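PDB 3AF5: transcription termination factor FttA, which probably terminates transcription across the genome as a zinc-dependent nuclease, cutting nascent RNA where it leaves RNA polymerase and degrading the released strand from its 5' end. Local coordinates for residues V454-D459 and S494-P499. Sequence-based numbering, arbitrary orientation.
Sequences VPIYLD and SEIFHP. With ZN (zinc ion), chain N.
The Phe497 ring meets Ile456 at its edge, where CG2 of Ile456 sits near the ring plane, 3.4 Å from CD2 of Phe497. One face of that ring carries CG1 of Ile496, 3.6 Å above its centre; CG1 gets there because it stands between the backbone N and the carbonyl carbon of its own residue (chi1 71°). Leu458 crosses Phe497 obliquely, its CD1 3.7 Å from the Phe497 CB. The other side of the sheet holds Tyr457 and His498, running side by side with ring planes at 81°. CD2 of His498 comes in the plane of the tyrosine ring, at its edge, 3.4 Å from CE2 of Tyr457. The far end of the imidazole binds a zinc ion through NE2 at 2.4 Å, and Glu505 is a second ligand; this metal lies away from the zinc pair of the nuclease site.

Strand 497-499 is an outermost strand of the parallel six-stranded sheet in the beta-CASP region, and 456-459 is its neighbour, with helix 435-447 packed over the Ile456, Leu458 and Phe497 side. Parallel pairing runs through His498, whose N donates to Ile456 O (2.7 Å) and whose O accepts from Leu458 N (2.9 Å), the latter donor well above the carbonyl plane. Upstream, Ile456 N reaches Ile496 O only weakly, at 3.4 Å. On the segment's far side, Tyr457 makes backbone hydrogen bonds to Ile517 and Ile519 of strand 516-520.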
# COMPACT_ATOMS: atom_id res chain seq x y z
N VAL A 454 -9.18 -28.55 -14.03
CA VAL A 454 -10.44 -27.85 -13.74
C VAL A 454 -10.24 -26.33 -13.77
O VAL A 454 -9.11 -25.85 -13.73
CB VAL A 454 -10.97 -28.23 -12.35
CG1 VAL A 454 -10.93 -29.74 -12.19
CG2 VAL A 454 -10.14 -27.57 -11.27
N PRO A 455 -11.33 -25.55 -13.84
CA PRO A 455 -11.18 -24.08 -13.87
C PRO A 455 -10.83 -23.43 -12.52
O PRO A 455 -11.01 -24.02 -11.46
CB PRO A 455 -12.53 -23.62 -14.41
CG PRO A 455 -13.48 -24.63 -13.82
CD PRO A 455 -12.74 -25.94 -14.05
N ILE A 456 -10.32 -22.20 -12.59
CA ILE A 456 -9.95 -21.43 -11.41
C ILE A 456 -10.70 -20.10 -11.42
O ILE A 456 -10.37 -19.20 -12.20
CB ILE A 456 -8.43 -21.13 -11.37
CG1 ILE A 456 -7.64 -22.44 -11.18
CG2 ILE A 456 -8.11 -20.14 -10.25
CD1 ILE A 456 -6.14 -22.25 -11.19
N TYR A 457 -11.70 -19.98 -10.56
CA TYR A 457 -12.49 -18.76 -10.47
C TYR A 457 -11.88 -17.75 -9.51
O TYR A 457 -11.34 -18.11 -8.46
CB TYR A 457 -13.92 -19.09 -10.05
CG TYR A 457 -14.64 -20.00 -11.01
CD1 TYR A 457 -14.93 -21.32 -10.67
CD2 TYR A 457 -15.01 -19.55 -12.28
CE1 TYR A 457 -15.56 -22.17 -11.57
CE2 TYR A 457 -15.64 -20.39 -13.19
CZ TYR A 457 -15.91 -21.70 -12.83
OH TYR A 457 -16.52 -22.54 -13.72
N LEU A 458 -11.98 -16.47 -9.88
CA LEU A 458 -11.47 -15.37 -9.07
C LEU A 458 -12.63 -14.46 -8.67
O LEU A 458 -13.22 -13.79 -9.52
CB LEU A 458 -10.45 -14.56 -9.87
CG LEU A 458 -9.20 -15.26 -10.41
CD1 LEU A 458 -8.34 -14.22 -11.11
CD2 LEU A 458 -8.43 -15.94 -9.28
N ASP A 459 -12.95 -14.43 -7.39
CA ASP A 459 -14.05 -13.60 -6.91
C ASP A 459 -13.64 -12.64 -5.80
O ASP A 459 -12.79 -12.97 -4.97
CB ASP A 459 -15.17 -14.50 -6.39
CG ASP A 459 -16.55 -13.90 -6.58
OD1 ASP A 459 -16.64 -12.66 -6.70
OD2 ASP A 459 -17.54 -14.66 -6.59
N SER A 494 -2.97 -15.40 -17.76
CA SER A 494 -3.25 -16.80 -18.05
C SER A 494 -4.74 -17.03 -18.28
O SER A 494 -5.60 -16.42 -17.63
CB SER A 494 -2.77 -17.70 -16.91
OG SER A 494 -3.07 -19.06 -17.18
N GLU A 495 -5.03 -17.93 -19.22
CA GLU A 495 -6.41 -18.26 -19.56
C GLU A 495 -7.01 -19.20 -18.53
O GLU A 495 -8.17 -19.60 -18.64
CB GLU A 495 -6.45 -18.89 -20.96
CG GLU A 495 -5.46 -20.04 -21.21
CD GLU A 495 -5.30 -20.38 -22.71
OE1 GLU A 495 -4.86 -19.50 -23.48
OE2 GLU A 495 -5.60 -21.53 -23.11
N ILE A 496 -6.23 -19.54 -17.51
CA ILE A 496 -6.72 -20.45 -16.48
C ILE A 496 -7.56 -19.75 -15.43
O ILE A 496 -8.36 -20.39 -14.73
CB ILE A 496 -5.54 -21.18 -15.77
CG1 ILE A 496 -4.77 -20.21 -14.88
CG2 ILE A 496 -4.61 -21.79 -16.81
CD1 ILE A 496 -3.64 -20.86 -14.13
N PHE A 497 -7.40 -18.43 -15.31
CA PHE A 497 -8.16 -17.66 -14.33
C PHE A 497 -9.47 -17.14 -14.91
O PHE A 497 -9.50 -16.53 -15.98
CB PHE A 497 -7.29 -16.53 -13.78
CG PHE A 497 -6.07 -17.02 -13.07
CD1 PHE A 497 -4.79 -16.72 -13.54
CD2 PHE A 497 -6.19 -17.85 -11.95
CE1 PHE A 497 -3.66 -17.24 -12.92
CE2 PHE A 497 -5.06 -18.37 -11.33
CZ PHE A 497 -3.79 -18.06 -11.82
N HIS A 498 -10.55 -17.39 -14.17
CA HIS A 498 -11.88 -16.98 -14.60
C HIS A 498 -12.57 -16.05 -13.59
O HIS A 498 -13.13 -16.50 -12.59
CB HIS A 498 -12.73 -18.24 -14.82
CG HIS A 498 -13.93 -18.00 -15.68
ND1 HIS A 498 -13.86 -17.92 -17.05
CD2 HIS A 498 -15.24 -17.80 -15.36
CE1 HIS A 498 -15.06 -17.68 -17.54
NE2 HIS A 498 -15.92 -17.60 -16.54
N PRO A 499 -12.52 -14.73 -13.84
CA PRO A 499 -13.14 -13.73 -12.96
C PRO A 499 -14.65 -13.95 -12.85
O PRO A 499 -15.34 -14.08 -13.86
CB PRO A 499 -12.82 -12.41 -13.66
CG PRO A 499 -11.54 -12.70 -14.37
CD PRO A 499 -11.76 -14.08 -14.92
ZN ZN N . -17.74 -16.07 -16.67